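Local coordinates for GCN5-related N-acetyltransferase (Kribbella flavida, PDB 4MY0), which probably transfers the acetyl group of acetyl-CoA to an amine, possibly on an aminoglycoside, as a GCN5-related N-acetyltransferase, at residues V11-T14 and E15-D19; E46-D50 and G51-G55; L108-S111 and R112-M116; A124-V127 and I128-L132. One frame throughout, in Å; residues are numbered along the deposited sequence. Where two conformers were deposited one is given.

Contact 1: V11-T14 and E15-D19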
loop_
_atom_site.group_PDB
_atom_site.type_symbol
_atom_site.label_atom_id
_atom_site.label_comp_id
_atom_site.label_asym_id
_atom_site.label_seq_id
_atom_site.Cartn_x
_atom_site.Cartn_y
_atom_site.Cartn_z
ATOM N N VAL C 11 -34.192 29.518 11.508
ATOM C CA VAL C 11 -34.486 29.685 12.932
ATOM C C VAL C 11 -33.189 29.770 13.713
ATOM O O VAL C 11 -32.105 29.511 13.164
ATOM C CB VAL C 11 -35.257 28.488 13.513
ATOM C CG1 VAL C 11 -36.649 28.383 12.920
ATOM C CG2 VAL C 11 -34.452 27.195 13.302
ATOM N N ASP C 12 -33.309 30.134 14.988
ATOM C CA ASP C 12 -32.229 29.978 15.950
ATOM C C ASP C 12 -32.408 28.600 16.570
ATOM O O ASP C 12 -33.470 28.298 17.120
ATOM C CB ASP C 12 -32.315 31.050 17.048
ATOM C CG ASP C 12 -31.806 32.418 16.589
ATOM O OD1 ASP C 12 -31.526 32.595 15.384
ATOM O OD2 ASP C 12 -31.696 33.329 17.441
ATOM N N ILE C 13 -31.379 27.764 16.468
ATOM C CA ILE C 13 -31.422 26.410 17.020
ATOM C C ILE C 13 -31.504 26.497 18.535
ATOM O O ILE C 13 -30.750 27.254 19.158
ATOM C CB ILE C 13 -30.171 25.589 16.603
ATOM C CG1 ILE C 13 -30.234 25.240 15.116
ATOM C CG2 ILE C 13 -30.056 24.305 17.427
ATOM C CD1 ILE C 13 -31.387 24.299 14.769
ATOM N N THR C 14 -32.432 25.751 19.129
ATOM C CA THR C 14 -32.531 25.677 20.585
ATOM C C THR C 14 -31.883 24.402 21.125
ATOM O O THR C 14 -31.565 23.485 20.365
ATOM C CB THR C 14 -33.994 25.712 21.046
ATOM O OG1 THR C 14 -34.694 24.596 20.480
ATOM C CG2 THR C 14 -34.657 27.006 20.597
ATOM N N GLU C 15 -31.716 24.347 22.444
ATOM C CA GLU C 15 -31.072 23.219 23.111
ATOM C C GLU C 15 -31.793 21.891 22.870
ATOM O O GLU C 15 -31.157 20.844 22.733
ATOM C CB GLU C 15 -30.952 23.505 24.612
ATOM C CG GLU C 15 -30.262 22.406 25.409
ATOM C CD GLU C 15 -29.639 22.912 26.704
ATOM O OE1 GLU C 15 -29.823 24.102 27.039
ATOM O OE2 GLU C 15 -28.956 22.115 27.381
ATOM N N THR C 16 -33.121 21.937 22.792
ATOM C CA THR C 16 -33.913 20.727 22.577
ATOM C C THR C 16 -33.864 20.234 21.122
ATOM O O THR C 16 -34.272 19.113 20.834
ATOM C CB THR C 16 -35.387 20.931 22.994
ATOM O OG1 THR C 16 -35.965 21.979 22.204
ATOM C CG2 THR C 16 -35.488 21.301 24.469
ATOM N N GLN C 17 -33.378 21.071 20.210
ATOM C CA GLN C 17 -33.249 20.678 18.806
ATOM C C GLN C 17 -31.879 20.068 18.488
ATOM O O GLN C 17 -31.619 19.708 17.339
ATOM C CB GLN C 17 -33.484 21.877 17.875
ATOM C CG GLN C 17 -34.933 22.392 17.836
ATOM C CD GLN C 17 -35.078 23.647 16.984
ATOM O OE1 GLN C 17 -34.309 24.603 17.123
ATOM N NE2 GLN C 17 -36.066 23.648 16.097
ATOM N N LEU C 18 -31.003 19.961 19.487
ATOM C CA LEU C 18 -29.638 19.495 19.242
ATOM C C LEU C 18 -29.603 18.026 18.790
ATOM O O LEU C 18 -28.819 17.657 17.901
ATOM C CB LEU C 18 -28.742 19.737 20.465
ATOM C CG LEU C 18 -28.388 21.205 20.725
ATOM C CD1 LEU C 18 -27.469 21.351 21.932
ATOM C CD2 LEU C 18 -27.770 21.846 19.484
ATOM N N ASP C 19 -30.465 17.198 19.381
ATOM C CA ASP C 19 -30.585 15.802 18.957
ATOM C C ASP C 19 -30.933 15.717 17.468
ATOM O O ASP C 19 -30.393 14.877 16.736
ATOM C CB ASP C 19 -31.638 15.076 19.793
ATOM C CG ASP C 19 -31.191 14.851 21.219
ATOM O OD1 ASP C 19 -29.983 14.624 21.428
ATOM O OD2 ASP C 19 -32.047 14.900 22.132
HETATM O O HOH W 1 -35.939 26.870 16.565
#

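Contact 2: E46-D50 and G51-G55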
loop_
_atom_site.group_PDB
_atom_site.type_symbol
_atom_site.label_atom_id
_atom_site.label_comp_id
_atom_site.label_asym_id
_atom_site.label_seq_id
_atom_site.Cartn_x
_atom_site.Cartn_y
_atom_site.Cartn_z
ATOM N N GLU C 46 -23.161 26.264 24.336
ATOM C CA GLU C 46 -22.478 27.556 24.308
ATOM C C GLU C 46 -22.921 28.362 23.081
ATOM O O GLU C 46 -23.320 29.523 23.202
ATOM C CB GLU C 46 -20.954 27.336 24.316
ATOM C CG GLU C 46 -20.102 28.453 23.678
ATOM C CD GLU C 46 -18.989 27.926 22.742
ATOM O OE1 GLU C 46 -18.392 28.747 21.997
ATOM O OE2 GLU C 46 -18.717 26.699 22.749
ATOM N N PHE C 47 -22.871 27.736 21.908
ATOM C CA PHE C 47 -23.287 28.386 20.671
ATOM C C PHE C 47 -24.761 28.797 20.712
ATOM O O PHE C 47 -25.120 29.891 20.264
ATOM C CB PHE C 47 -23.063 27.451 19.482
ATOM C CG PHE C 47 -21.612 27.282 19.093
ATOM C CD1 PHE C 47 -21.028 28.123 18.152
ATOM C CD2 PHE C 47 -20.843 26.263 19.645
ATOM C CE1 PHE C 47 -19.683 27.958 17.774
ATOM C CE2 PHE C 47 -19.505 26.095 19.278
ATOM C CZ PHE C 47 -18.927 26.943 18.336
ATOM N N VAL C 48 -25.607 27.912 21.238
ATOM C CA VAL C 48 -27.048 28.159 21.320
ATOM C C VAL C 48 -27.333 29.394 22.172
ATOM O O VAL C 48 -28.125 30.265 21.797
ATOM C CB VAL C 48 -27.793 26.925 21.897
ATOM C CG1 VAL C 48 -29.124 27.315 22.542
ATOM C CG2 VAL C 48 -28.000 25.868 20.813
ATOM N N HIS C 49 -26.657 29.480 23.309
ATOM C CA HIS C 49 -26.930 30.550 24.249
ATOM C C HIS C 49 -26.390 31.909 23.807
ATOM O O HIS C 49 -26.873 32.936 24.269
ATOM C CB HIS C 49 -26.448 30.172 25.651
ATOM C CG HIS C 49 -27.271 29.096 26.289
ATOM N ND1 HIS C 49 -28.617 28.939 26.030
ATOM C CD2 HIS C 49 -26.940 28.115 27.161
ATOM C CE1 HIS C 49 -29.081 27.914 26.720
ATOM N NE2 HIS C 49 -28.084 27.396 27.414
ATOM N N ASP C 50 -25.421 31.925 22.898
ATOM C CA ASP C 50 -24.868 33.200 22.445
ATOM C C ASP C 50 -25.433 33.625 21.083
ATOM O O ASP C 50 -24.957 34.588 20.483
ATOM C CB ASP C 50 -23.331 33.159 22.422
ATOM C CG ASP C 50 -22.696 34.558 22.429
ATOM O OD1 ASP C 50 -23.316 35.507 22.973
ATOM O OD2 ASP C 50 -21.569 34.704 21.894
ATOM N N GLY C 51 -26.456 32.920 20.603
ATOM C CA GLY C 51 -27.103 33.275 19.347
ATOM C C GLY C 51 -26.217 32.980 18.147
ATOM O O GLY C 51 -26.294 33.651 17.112
ATOM N N ARG C 52 -25.376 31.962 18.281
ATOM C CA ARG C 52 -24.447 31.616 17.212
ATOM C C ARG C 52 -24.662 30.196 16.670
ATOM O O ARG C 52 -23.725 29.549 16.168
ATOM C CB ARG C 52 -23.000 31.838 17.683
ATOM C CG ARG C 52 -22.620 33.322 17.884
ATOM C CD ARG C 52 -21.464 33.506 18.871
ATOM N NE ARG C 52 -20.556 32.373 18.820
ATOM C CZ ARG C 52 -20.033 31.772 19.881
ATOM N NH1 ARG C 52 -20.298 32.208 21.100
ATOM N NH2 ARG C 52 -19.229 30.733 19.713
ATOM N N PHE C 53 -25.904 29.723 16.744
ATOM C CA PHE C 53 -26.269 28.422 16.170
ATOM C C PHE C 53 -27.548 28.584 15.337
ATOM O O PHE C 53 -28.657 28.710 15.889
ATOM C CB PHE C 53 -26.496 27.390 17.285
ATOM C CG PHE C 53 -26.139 25.979 16.895
ATOM C CD1 PHE C 53 -25.541 25.129 17.812
ATOM C CD2 PHE C 53 -26.401 25.501 15.611
ATOM C CE1 PHE C 53 -25.194 23.820 17.460
ATOM C CE2 PHE C 53 -26.061 24.198 15.247
ATOM C CZ PHE C 53 -25.447 23.353 16.176
ATOM N N LEU C 54 -27.399 28.587 14.018
ATOM C CA LEU C 54 -28.538 28.803 13.133
ATOM C C LEU C 54 -28.997 27.506 12.479
ATOM O O LEU C 54 -28.214 26.567 12.316
ATOM C CB LEU C 54 -28.202 29.841 12.064
ATOM C CG LEU C 54 -28.038 31.257 12.630
ATOM C CD1 LEU C 54 -27.462 32.151 11.599
ATOM C CD2 LEU C 54 -29.372 31.804 13.074
ATOM N N GLY C 55 -30.272 27.449 12.117
ATOM C CA GLY C 55 -30.776 26.280 11.423
ATOM C C GLY C 55 -31.889 26.624 10.458
ATOM O O GLY C 55 -32.391 27.759 10.443
#

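Contact 3: L108-S111 and R112-M116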
loop_
_atom_site.group_PDB
_atom_site.type_symbol
_atom_site.label_atom_id
_atom_site.label_comp_id
_atom_site.label_asym_id
_atom_site.label_seq_id
_atom_site.Cartn_x
_atom_site.Cartn_y
_atom_site.Cartn_z
ATOM N N LEU C 108 -24.620 34.777 7.499
ATOM C CA LEU C 108 -23.931 36.036 7.221
ATOM C C LEU C 108 -24.628 37.195 7.907
ATOM O O LEU C 108 -23.982 38.097 8.443
ATOM C CB LEU C 108 -23.876 36.301 5.724
ATOM C CG LEU C 108 -22.971 35.387 4.898
ATOM C CD1 LEU C 108 -22.913 35.883 3.463
ATOM C CD2 LEU C 108 -21.577 35.297 5.484
ATOM N N GLU C 109 -25.951 37.182 7.892
ATOM C CA GLU C 109 -26.692 38.254 8.543
ATOM C C GLU C 109 -26.450 38.262 10.059
ATOM O O GLU C 109 -26.202 39.321 10.650
ATOM C CB GLU C 109 -28.185 38.153 8.218
ATOM C CG GLU C 109 -28.928 39.448 8.500
ATOM C CD GLU C 109 -28.225 40.660 7.890
ATOM O OE1 GLU C 109 -27.813 40.590 6.707
ATOM O OE2 GLU C 109 -28.070 41.682 8.597
ATOM N N ARG C 110 -26.490 37.089 10.688
ATOM C CA ARG C 110 -26.230 37.008 12.132
ATOM C C ARG C 110 -24.807 37.494 12.434
ATOM O O ARG C 110 -24.585 38.272 13.365
ATOM C CB ARG C 110 -26.439 35.574 12.645
ATOM C CG ARG C 110 -26.139 35.375 14.141
ATOM C CD ARG C 110 -26.998 36.292 15.034
ATOM N NE ARG C 110 -28.424 36.183 14.726
ATOM C CZ ARG C 110 -29.217 35.210 15.170
ATOM N NH1 ARG C 110 -28.731 34.251 15.954
ATOM N NH2 ARG C 110 -30.499 35.189 14.830
ATOM N N SER C 111 -23.844 37.054 11.628
ATOM C CA SER C 111 -22.459 37.512 11.802
ATOM C C SER C 111 -22.312 39.043 11.718
ATOM O O SER C 111 -21.612 39.641 12.535
ATOM C CB SER C 111 -21.533 36.828 10.809
ATOM O OG SER C 111 -21.560 35.410 10.973
ATOM N N ARG C 112 -22.971 39.671 10.741
ATOM C CA ARG C 112 -22.949 41.134 10.615
ATOM C C ARG C 112 -23.599 41.793 11.819
ATOM O O ARG C 112 -23.075 42.781 12.346
ATOM C CB ARG C 112 -23.703 41.601 9.371
ATOM C CG ARG C 112 -23.090 41.207 8.045
ATOM C CD ARG C 112 -23.969 41.671 6.884
ATOM N NE ARG C 112 -23.916 43.115 6.688
ATOM C CZ ARG C 112 -24.856 43.969 7.092
ATOM N NH1 ARG C 112 -24.720 45.274 6.858
ATOM N NH2 ARG C 112 -25.936 43.520 7.728
ATOM N N ASP C 113 -24.750 41.262 12.242
ATOM C CA ASP C 113 -25.478 41.822 13.381
ATOM C C ASP C 113 -24.626 41.825 14.651
ATOM O O ASP C 113 -24.757 42.708 15.491
ATOM C CB ASP C 113 -26.774 41.050 13.632
ATOM C CG ASP C 113 -27.836 41.342 12.592
ATOM O OD1 ASP C 113 -27.680 42.342 11.855
ATOM O OD2 ASP C 113 -28.827 40.575 12.521
ATOM N N LYS C 114 -23.753 40.824 14.772
ATOM C CA LYS C 114 -22.864 40.690 15.924
ATOM C C LYS C 114 -21.547 41.464 15.804
ATOM O O LYS C 114 -20.665 41.314 16.643
ATOM C CB LYS C 114 -22.576 39.206 16.199
ATOM C CG LYS C 114 -23.571 38.586 17.162
ATOM C CD LYS C 114 -23.461 37.077 17.201
ATOM C CE LYS C 114 -24.492 36.516 18.162
ATOM N NZ LYS C 114 -24.388 37.142 19.511
ATOM N N GLY C 115 -21.411 42.279 14.762
ATOM C CA GLY C 115 -20.258 43.155 14.638
ATOM C C GLY C 115 -18.988 42.540 14.076
ATOM O O GLY C 115 -17.919 43.134 14.187
HETATM N N MSE C 116 -19.081 41.366 13.464
HETATM C CA MSE C 116 -17.883 40.777 12.872
HETATM C C MSE C 116 -17.730 41.239 11.417
HETATM O O MSE C 116 -18.595 40.987 10.577
HETATM C CB MSE C 116 -17.893 39.243 13.009
HETATM C CG MSE C 116 -17.867 38.789 14.485
HETATM SE SE MSE C 116 -18.757 37.071 14.772
HETATM C CE MSE C 116 -18.756 37.033 16.729
#

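Contact 4: A124-V127 and I128-L132. With AC8 ([(2R,3R,4R,5R)-5-(6-amino-9H-purin-9-yl)-3,4-bis(phosphonooxy)tetrahydrofuran-2-yl]methyl (3R)-3-hydroxy-2,2-dimethyl-4-oxo-4-({3-oxo-3-[(2-sulfanylethyl)amino]propyl}amino)butyl dihydrogen diphosphate), chain L.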
loop_
_atom_site.group_PDB
_atom_site.type_symbol
_atom_site.label_atom_id
_atom_site.label_comp_id
_atom_site.label_asym_id
_atom_site.label_seq_id
_atom_site.Cartn_x
_atom_site.Cartn_y
_atom_site.Cartn_z
ATOM N N ALA C 124 -16.079 22.269 2.254
ATOM C CA ALA C 124 -15.993 20.900 1.727
ATOM C C ALA C 124 -16.233 20.925 0.219
ATOM O O ALA C 124 -15.732 20.088 -0.513
ATOM C CB ALA C 124 -16.999 20.000 2.408
ATOM N N THR C 125 -17.039 21.884 -0.222
ATOM C CA THR C 125 -17.274 22.124 -1.633
ATOM C C THR C 125 -17.263 23.631 -1.815
ATOM O O THR C 125 -17.857 24.359 -1.021
ATOM C CB THR C 125 -18.629 21.557 -2.103
ATOM O OG1 THR C 125 -18.995 22.171 -3.347
ATOM C CG2 THR C 125 -19.737 21.829 -1.066
ATOM N N THR C 126 -16.585 24.104 -2.855
ATOM C CA THR C 126 -16.396 25.530 -3.023
ATOM C C THR C 126 -17.608 26.218 -3.642
ATOM O O THR C 126 -17.736 27.438 -3.527
ATOM C CB THR C 126 -15.224 25.822 -3.970
ATOM O OG1 THR C 126 -15.533 25.281 -5.263
ATOM C CG2 THR C 126 -13.921 25.224 -3.438
ATOM N N VAL C 127 -18.482 25.468 -4.313
ATOM C CA VAL C 127 -19.510 26.111 -5.157
ATOM C C VAL C 127 -20.465 27.004 -4.365
ATOM O O VAL C 127 -20.606 28.188 -4.688
ATOM C CB VAL C 127 -20.313 25.105 -6.009
ATOM C CG1 VAL C 127 -21.330 25.840 -6.902
ATOM C CG2 VAL C 127 -19.373 24.255 -6.870
ATOM N N ILE C 128 -21.089 26.460 -3.312
ATOM C CA ILE C 128 -22.041 27.249 -2.532
ATOM C C ILE C 128 -21.377 28.487 -1.925
ATOM O O ILE C 128 -21.954 29.574 -1.906
ATOM C CB ILE C 128 -22.747 26.413 -1.428
ATOM C CG1 ILE C 128 -23.671 27.302 -0.591
ATOM C CG2 ILE C 128 -21.735 25.706 -0.504
ATOM C CD1 ILE C 128 -24.664 26.501 0.271
ATOM N N TYR C 129 -20.144 28.335 -1.461
ATOM C CA TYR C 129 -19.479 29.446 -0.781
ATOM C C TYR C 129 -19.042 30.553 -1.739
ATOM O O TYR C 129 -19.160 31.739 -1.411
ATOM C CB TYR C 129 -18.342 28.932 0.112
ATOM C CG TYR C 129 -18.870 27.963 1.149
ATOM C CD1 TYR C 129 -19.763 28.390 2.130
ATOM C CD2 TYR C 129 -18.520 26.611 1.116
ATOM C CE1 TYR C 129 -20.274 27.501 3.081
ATOM C CE2 TYR C 129 -19.015 25.714 2.060
ATOM C CZ TYR C 129 -19.894 26.169 3.040
ATOM O OH TYR C 129 -20.396 25.288 3.984
ATOM N N ARG C 130 -18.577 30.183 -2.929
ATOM C CA ARG C 130 -18.240 31.191 -3.932
ATOM C C ARG C 130 -19.488 31.967 -4.382
ATOM O O ARG C 130 -19.424 33.171 -4.577
ATOM C CB ARG C 130 -17.527 30.542 -5.127
ATOM C CG ARG C 130 -16.075 30.197 -4.816
ATOM C CD ARG C 130 -15.355 29.527 -5.983
ATOM N NE ARG C 130 -13.914 29.551 -5.725
ATOM C CZ ARG C 130 -13.058 28.636 -6.167
ATOM N NH1 ARG C 130 -13.502 27.622 -6.892
ATOM N NH2 ARG C 130 -11.762 28.740 -5.881
ATOM N N HIS C 131 -20.610 31.270 -4.550
ATOM C CA HIS C 131 -21.876 31.935 -4.869
ATOM C C HIS C 131 -22.250 32.956 -3.793
ATOM O O HIS C 131 -22.837 33.992 -4.090
ATOM C CB HIS C 131 -23.006 30.904 -5.020
ATOM C CG HIS C 131 -23.017 30.199 -6.340
ATOM N ND1 HIS C 131 -22.736 30.841 -7.526
ATOM C CD2 HIS C 131 -23.277 28.911 -6.662
ATOM C CE1 HIS C 131 -22.812 29.976 -8.521
ATOM N NE2 HIS C 131 -23.141 28.798 -8.024
ATOM N N LEU C 132 -21.900 32.663 -2.542
ATOM C CA LEU C 132 -22.204 33.577 -1.431
ATOM C C LEU C 132 -21.135 34.642 -1.215
ATOM O O LEU C 132 -21.280 35.501 -0.336
ATOM C CB LEU C 132 -22.383 32.790 -0.131
ATOM C CG LEU C 132 -23.666 31.972 -0.091
ATOM C CD1 LEU C 132 -23.459 30.793 0.807
ATOM C CD2 LEU C 132 -24.820 32.824 0.398
HETATM N N1A AC8 L . -21.092 19.671 -5.551
HETATM O O1A AC8 L . -28.197 26.085 -1.583
HETATM P P1A AC8 L . -27.924 24.809 -2.366
HETATM C C1B AC8 L . -24.137 23.786 -5.425
HETATM S S1P AC8 L . -18.598 22.904 4.332
HETATM C C2A AC8 L . -21.172 20.685 -6.432
HETATM O O2A AC8 L . -29.107 24.018 -2.847
HETATM P P2A AC8 L . -27.307 22.757 -0.442
HETATM C C2B AC8 L . -25.520 23.839 -6.034
HETATM O O2B AC8 L . -25.499 23.273 -7.351
HETATM O O2C AC8 L . -27.950 23.452 -7.853
HETATM C C2P AC8 L . -20.044 21.957 3.740
HETATM N N3A AC8 L . -22.043 21.687 -6.238
HETATM O O3A AC8 L . -26.929 23.944 -1.461
HETATM C C3B AC8 L . -25.793 25.347 -6.041
HETATM O O3B AC8 L . -25.092 25.940 -7.140
HETATM P P3B AC8 L . -25.756 26.382 -8.555
HETATM O O3C AC8 L . -26.951 21.287 -7.056
HETATM C C3P AC8 L . -20.132 20.859 4.776
HETATM C C4A AC8 L . -22.848 21.683 -5.141
HETATM O O4A AC8 L . -28.605 23.097 0.259
HETATM C C4B AC8 L . -25.072 25.870 -4.813
HETATM O O4B AC8 L . -24.106 24.866 -4.481
HETATM O O4C AC8 L . -26.394 22.132 -9.367
HETATM P P4C AC8 L . -26.792 22.485 -7.954
HETATM N N4P AC8 L . -21.180 19.855 4.608
HETATM C C5A AC8 L . -22.773 20.651 -4.218
HETATM O O5A AC8 L . -27.150 21.454 -1.169
HETATM C C5B AC8 L . -26.002 26.094 -3.625
HETATM O O5B AC8 L . -26.996 25.075 -3.646
HETATM C C5P AC8 L . -21.270 18.878 3.713
HETATM O O5P AC8 L . -20.445 18.759 2.814
HETATM C C6A AC8 L . -21.864 19.623 -4.441
HETATM N N6A AC8 L . -21.758 18.587 -3.570
HETATM O O6A AC8 L . -26.095 22.874 0.603
HETATM C C6P AC8 L . -22.434 17.931 3.892
HETATM N N7A AC8 L . -23.683 20.896 -3.245
HETATM O O7A AC8 L . -26.568 25.213 -9.060
HETATM C C7P AC8 L . -23.037 17.357 2.601
HETATM C C8A AC8 L . -24.301 22.064 -3.556
HETATM O O8A AC8 L . -26.580 27.608 -8.214
HETATM N N8P AC8 L . -23.656 18.469 1.874
HETATM N N9A AC8 L . -23.795 22.526 -4.718
HETATM O O9A AC8 L . -24.541 26.662 -9.414
HETATM C C9P AC8 L . -24.565 19.336 2.317
HETATM O O9P AC8 L . -25.003 19.250 3.453
HETATM C CAP AC8 L . -25.070 20.424 1.385
HETATM O OAP AC8 L . -25.248 19.896 0.070
HETATM C CBP AC8 L . -24.140 21.640 1.276
HETATM C CCP AC8 L . -24.739 22.601 0.236
HETATM C CDP AC8 L . -24.045 22.356 2.619
HETATM C CEP AC8 L . -22.748 21.238 0.819
HETATM O O HOH W 2 -16.181 26.881 -7.536
#

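Contact 1: V11-T14 and E15-D19
Gln17 OE1 takes two hydrogen bonds, one from Thr14 N over 3.0 Å and one from water 1, which also donates to Asp12 O. The Thr14 bond is nearly straight (165° at the hydrogen) and lies in the plane of the amide, on a lone pair of OE1. Thr14 OG1 stands 3.4 Å from the same Gln17 OE1, and 3.4 Å from Thr16 OG1, so it adds weak bonds at most. With CG placed beside its own backbone N (chi1 -69°) and the chain stretched out beyond it, Gln17 runs back along the turn until its amide reaches the end of strand 8-12. Its backbone replies in the other direction, where Gln17 N donates to Thr14 O at 3.0 Å. The apolar part of the turn is Ile13 CG2 against Leu18 CD2 at 3.9 Å, both side chains also resting on Phe53. The carboxylate of Asp12 takes no part in the turn and makes a salt bridge with Arg110. Thr14 is thus held through both its N-H and its carbonyl by one residue, Gln17, and the amide oxygen stands in for a backbone acceptor just where the strand gives way to a 3-10 turn and then helix 18-26.

Contact 2: E46-D50 and G51-G55
Arg52 folds back onto the last turn of helix 34-49, where its side chain spans two acids. Glu46 OE1, 3.1 Å from Arg52 NH2, lies near the guanidinium plane, while NH2 comes to it from above the carboxylate plane. NH1 reaches Asp50 OD2 at 2.9 Å, on the lone pair turned away from the other oxygen, the two flat groups standing 79° apart. A bend at chi3 (31°) lets one guanidinium serve both acids, while NE goes to Ile68 O and NH2 has a second salt bridge with Asp70. Every nitrogen of this buried group therefore has an acceptor, which probably fixes its rotation. Beside it Phe47 CE1 lies 3.4 Å from Arg52 NH2, the ring and guanidinium planes inclined to each other. The close apolar packing continues at Phe53, whose CD1 sits 3.8 Å from Phe47 CB and 3.9 Å from Val48 CG2; Trp40, Ala44 and Ala65 pack round the same ring, and Trp69 meets the Phe47 ring edge-to-face. Asp50 is exposed although Arg52 holds its OD2; the loose part is His49, whose side chain starts away from the residues that follow. Gly51 adopts a positive phi of 71°, Arg52 N bonding Phe47 O at 2.9 Å and Gly51 N reaching Val48 O in a weak bond. This is a Schellman motif, with Gly51 as its C-prime residue, ending the helix, and Arg52 leads on into strand 53-58.

Contact 3: L108-S111 and R112-M116
Arg112 NH2 meets Glu109 OE2 at 2.9 Å in a salt bridge one helical turn long, the oxygen lying at the edge of the guanidinium. The hydrogen bond within it is weak, bent to 120°. The same Glu109 OE2 is only 3.3 Å from Asp113 OD1, a pairing of like charges that the guanidinium probably eases. A leucine in place of Arg112 has no charge to offer, and would probably leave Glu109 and Asp113 facing each other without the cation that offsets them. Glu109 reaches its partners because its chain, started anti to the backbone N (chi1 -162°), bends at chi2. On another flank Lys114 CE packs 4.0 Å from Arg110 CD, Lys114 bonding Asp50 O and Arg110 holding Gly51 O and Asp12. The helix closes in a Schellman motif: the N of Met116, a selenomethionine, bonds Ser111 O at 3.2 Å, and Gly115, at positive phi, gives its N-H to Arg112 O. Ser111 OG turns back to Val107 O. This end of helix 99-113, which joins parallel strands 78-90 and 118-121, rests through Ser111 on Ile68 of strand 61-75 and Ala83 of strand 78-90.

Contact 4: A124-V127 and I128-L132
Tyr129 turns the edge of its ring to the carbonyl of Thr125, CD2 lying 3.2 Å from Thr125 O, while Ile128 CG2 sits 3.6 Å above the centre of one face. Held in this way, the ring directs Tyr129 OH to within 3.0 Å of the sulfur S1P of the bound CoA derivative, which lies near the ring plane. A phenylalanine here could keep much of the ring packing but would probably leave the sulfur without the hydroxyl that lies beside it. Val127 and His131 run side by side, CG1 lying 3.6 Å from His131 CD2; Val127 CG2 faces the adenine, and in one conformer His131 NE2 comes within 2.9 Å of phosphate oxygen O9A, a bond left doubtful by a second conformer. Thr126 and Arg130 also point the same way, the methyl of Thr126 above one guanidinium face, off toward its rim, and water 2 joining Thr126 OG1 to Arg130 NH1. Both continue to a second subunit, Thr126 OG1 to Glu268 O and Arg130 NH1 to Val267 O. Thr125 is the N-cap, its OG1 weakly bonded to Val127 N. Short helix 126-131 packs against helix 99-113 at Ser101 and Met104, and against strands 135-146 and 274-284 at Phe136 and Met281.

How the contacts relate
Along the chain the four contacts follow in series; none nests in or crosses another. Contact 1 closes the turn from strand 8-12 into helix 18-26. Contact 2 then takes helix 34-49 into strand 53-58, antiparallel neighbour of the first strand, so the two contacts are stitched together by backbone bonds at Val11-Gly55 and Ile13-Phe53. Contact 3 ends helix 99-113 and ties back to both: side chains of its last turns reach the strand end of contact 1 and the turn of contact 2. Contact 4 opens helix 126-131 beside the bound CoA derivative and touches contact 3 where Leu108 packs on the Leu132 carbonyl, its nearest atoms about 15 Å from contact 1 and 11 Å from contact 2.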